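Long-range contact in fimbrium subunit Fim1C (Bacteroides vulgatus, PDB 4QB7), which is probably a component of the tip of fimbriae, the cell-surface filaments that mediate adhesion and biofilm formation: residues Ser165-Asn173 / Thr265-Val273. Residues are numbered along the deposited sequence; the frame is centred on the assembly and turned at random.
Sequences SHVLTQIAN and TEALYFIPV
Gln170 lays its extended side chain alongside Tyr269, the two pointing the same way from a non-hydrogen-bonded antiparallel pair. CG comes closest: Gln170 CG lies 3.6 Å from Tyr269 CE1, while NE2 lies at the ring edge, in its plane, and the amide stands 75° to the ring. With CG anti to the backbone N (chi1 -166°), the chain runs on until OE1 is 3.4 Å from Ala267 CB. Cutting this side chain back to an alanine would probably open a gap beside the tyrosine ring and take the amide from Ala267. Trp347 touches both Gln170 and the Tyr269 ring.

The pairs flanking it, Thr169 with Phe270 and Ile171 with Leu268, are hydrogen-bonded, and each is closed by two backbone bonds. Thr169 N gives a nearly straight bond to Phe270 O (2.9 Å, 171° at the hydrogen), and Leu268 N reaches Ile171 O at 3.1 Å. Their side chains occupy the other face of the sheet, where Thr169 CG2 sits 3.8 Å from Phe270 CB and OG1 turns to the backbone oxygen of Lys320. Ile171 CG1 meets the Phe270 ring at its edge, and Phe319 extends this apolar side.

Beyond the ladder, Leu168 crosses Tyr269 at about a right angle, CD1 packing 3.8 Å from Tyr269 CB, with Trp215 against Leu168 and Pro272. The segments thus join strand 159-178 to strand 259-270, and strand 323-331 pairs parallel with the former, placing 169-173 inside a mixed sheet. Paired amides fix the register, while the side-chain contacts across the strands are mainly apolar, consistent with a buried joint.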
# COMPACT_ATOMS: atom_id res chain seq x y z
N SER A 165 5.38 6.87 -7.37
CA SER A 165 5.87 6.46 -6.05
C SER A 165 4.75 5.84 -5.25
O SER A 165 3.61 6.27 -5.39
CB SER A 165 6.45 7.65 -5.30
OG SER A 165 7.78 7.91 -5.70
N HIS A 166 5.06 4.84 -4.43
CA HIS A 166 4.08 4.18 -3.55
C HIS A 166 3.91 5.04 -2.30
O HIS A 166 4.87 5.27 -1.55
CB HIS A 166 4.52 2.76 -3.21
CG HIS A 166 4.65 1.87 -4.41
ND1 HIS A 166 3.55 1.18 -4.92
CD2 HIS A 166 5.73 1.56 -5.15
CE1 HIS A 166 4.01 0.49 -5.95
NE2 HIS A 166 5.31 0.68 -6.12
N VAL A 167 2.70 5.62 -2.14
CA VAL A 167 2.43 6.59 -1.07
C VAL A 167 1.81 5.94 0.17
O VAL A 167 1.59 6.62 1.18
CB VAL A 167 1.58 7.77 -1.59
CG1 VAL A 167 2.33 8.49 -2.71
CG2 VAL A 167 0.20 7.31 -2.05
N LEU A 168 1.55 4.63 0.12
CA LEU A 168 0.99 3.86 1.25
C LEU A 168 2.12 3.10 1.97
O LEU A 168 3.30 3.28 1.65
CB LEU A 168 -0.07 2.86 0.71
CG LEU A 168 -1.29 3.40 0.01
CD1 LEU A 168 -2.17 2.27 -0.45
CD2 LEU A 168 -2.08 4.33 0.90
N THR A 169 1.75 2.26 2.95
CA THR A 169 2.70 1.37 3.62
C THR A 169 2.35 -0.06 3.19
O THR A 169 1.16 -0.41 3.05
CB THR A 169 2.74 1.59 5.14
OG1 THR A 169 3.89 0.92 5.64
CG2 THR A 169 1.53 1.08 5.86
N GLN A 170 3.37 -0.86 2.92
CA GLN A 170 3.13 -2.26 2.59
C GLN A 170 3.51 -3.20 3.75
O GLN A 170 4.59 -3.04 4.32
CB GLN A 170 3.91 -2.68 1.34
CG GLN A 170 3.40 -4.00 0.80
CD GLN A 170 4.27 -4.57 -0.27
OE1 GLN A 170 4.57 -5.76 -0.27
NE2 GLN A 170 4.65 -3.78 -1.23
N ILE A 171 2.62 -4.16 4.09
CA ILE A 171 2.90 -5.26 5.02
C ILE A 171 3.14 -6.40 4.06
O ILE A 171 2.17 -7.00 3.56
CB ILE A 171 1.83 -5.53 6.12
CG1 ILE A 171 1.45 -4.27 6.95
CG2 ILE A 171 2.25 -6.67 7.02
CD1 ILE A 171 2.64 -3.26 7.28
N ALA A 172 4.42 -6.55 3.63
CA ALA A 172 4.84 -7.54 2.62
C ALA A 172 4.62 -8.97 3.10
O ALA A 172 4.29 -9.84 2.29
CB ALA A 172 6.29 -7.34 2.28
N ASN A 173 4.81 -9.21 4.41
CA ASN A 173 4.62 -10.52 5.02
C ASN A 173 4.70 -10.46 6.52
O ASN A 173 5.18 -9.50 7.10
CB ASN A 173 5.64 -11.54 4.50
CG ASN A 173 5.02 -12.84 4.09
OD1 ASN A 173 4.25 -13.44 4.84
ND2 ASN A 173 5.28 -13.28 2.88
N THR A 265 2.31 -13.56 -3.77
CA THR A 265 1.66 -12.52 -4.57
C THR A 265 0.76 -11.59 -3.74
O THR A 265 0.34 -10.56 -4.26
CB THR A 265 0.88 -13.17 -5.71
OG1 THR A 265 0.05 -14.22 -5.19
CG2 THR A 265 1.80 -13.74 -6.78
N GLU A 266 0.47 -11.94 -2.47
CA GLU A 266 -0.42 -11.14 -1.64
C GLU A 266 0.31 -10.31 -0.55
O GLU A 266 1.30 -10.76 0.05
CB GLU A 266 -1.50 -12.04 -1.02
CG GLU A 266 -2.45 -12.55 -2.09
CD GLU A 266 -3.44 -13.65 -1.76
OE1 GLU A 266 -3.40 -14.22 -0.64
OE2 GLU A 266 -4.26 -13.96 -2.65
N ALA A 267 -0.15 -9.05 -0.37
CA ALA A 267 0.36 -8.08 0.60
C ALA A 267 -0.75 -7.11 1.01
O ALA A 267 -1.76 -7.02 0.32
CB ALA A 267 1.54 -7.31 0.03
N LEU A 268 -0.57 -6.40 2.13
CA LEU A 268 -1.53 -5.42 2.65
C LEU A 268 -1.01 -4.04 2.40
O LEU A 268 0.19 -3.80 2.56
CB LEU A 268 -1.77 -5.64 4.16
CG LEU A 268 -2.20 -7.05 4.62
CD1 LEU A 268 -2.11 -7.15 6.10
CD2 LEU A 268 -3.64 -7.37 4.19
N TYR A 269 -1.89 -3.11 1.99
CA TYR A 269 -1.53 -1.72 1.68
C TYR A 269 -2.39 -0.79 2.47
O TYR A 269 -3.58 -0.65 2.19
CB TYR A 269 -1.67 -1.41 0.16
CG TYR A 269 -1.11 -2.48 -0.74
CD1 TYR A 269 0.26 -2.64 -0.89
CD2 TYR A 269 -1.95 -3.34 -1.44
CE1 TYR A 269 0.79 -3.63 -1.71
CE2 TYR A 269 -1.43 -4.32 -2.29
CZ TYR A 269 -0.06 -4.47 -2.41
OH TYR A 269 0.47 -5.46 -3.19
N PHE A 270 -1.79 -0.13 3.46
CA PHE A 270 -2.51 0.77 4.36
C PHE A 270 -2.10 2.22 4.22
O PHE A 270 -0.97 2.47 3.81
CB PHE A 270 -2.22 0.35 5.82
CG PHE A 270 -2.90 -0.91 6.30
CD1 PHE A 270 -4.22 -0.88 6.72
CD2 PHE A 270 -2.21 -2.11 6.34
CE1 PHE A 270 -4.85 -2.06 7.15
CE2 PHE A 270 -2.83 -3.28 6.81
CZ PHE A 270 -4.15 -3.24 7.21
N ILE A 271 -2.99 3.18 4.65
CA ILE A 271 -2.66 4.59 4.80
C ILE A 271 -1.57 4.58 5.90
O ILE A 271 -1.76 3.91 6.93
CB ILE A 271 -3.89 5.48 5.12
CG1 ILE A 271 -4.93 5.45 3.99
CG2 ILE A 271 -3.46 6.92 5.40
CD1 ILE A 271 -6.27 5.88 4.36
N PRO A 272 -0.38 5.18 5.64
CA PRO A 272 0.71 5.07 6.63
C PRO A 272 0.41 5.80 7.94
O PRO A 272 -0.52 6.61 8.02
CB PRO A 272 1.90 5.71 5.89
CG PRO A 272 1.28 6.65 4.94
CD PRO A 272 0.02 5.99 4.48
N VAL A 273 1.19 5.49 8.98
CA VAL A 273 1.05 6.16 10.27
C VAL A 273 2.16 7.23 10.32
O VAL A 273 3.32 6.92 10.06
CB VAL A 273 1.10 5.19 11.49
CG1 VAL A 273 1.03 5.95 12.80
CG2 VAL A 273 -0.03 4.17 11.43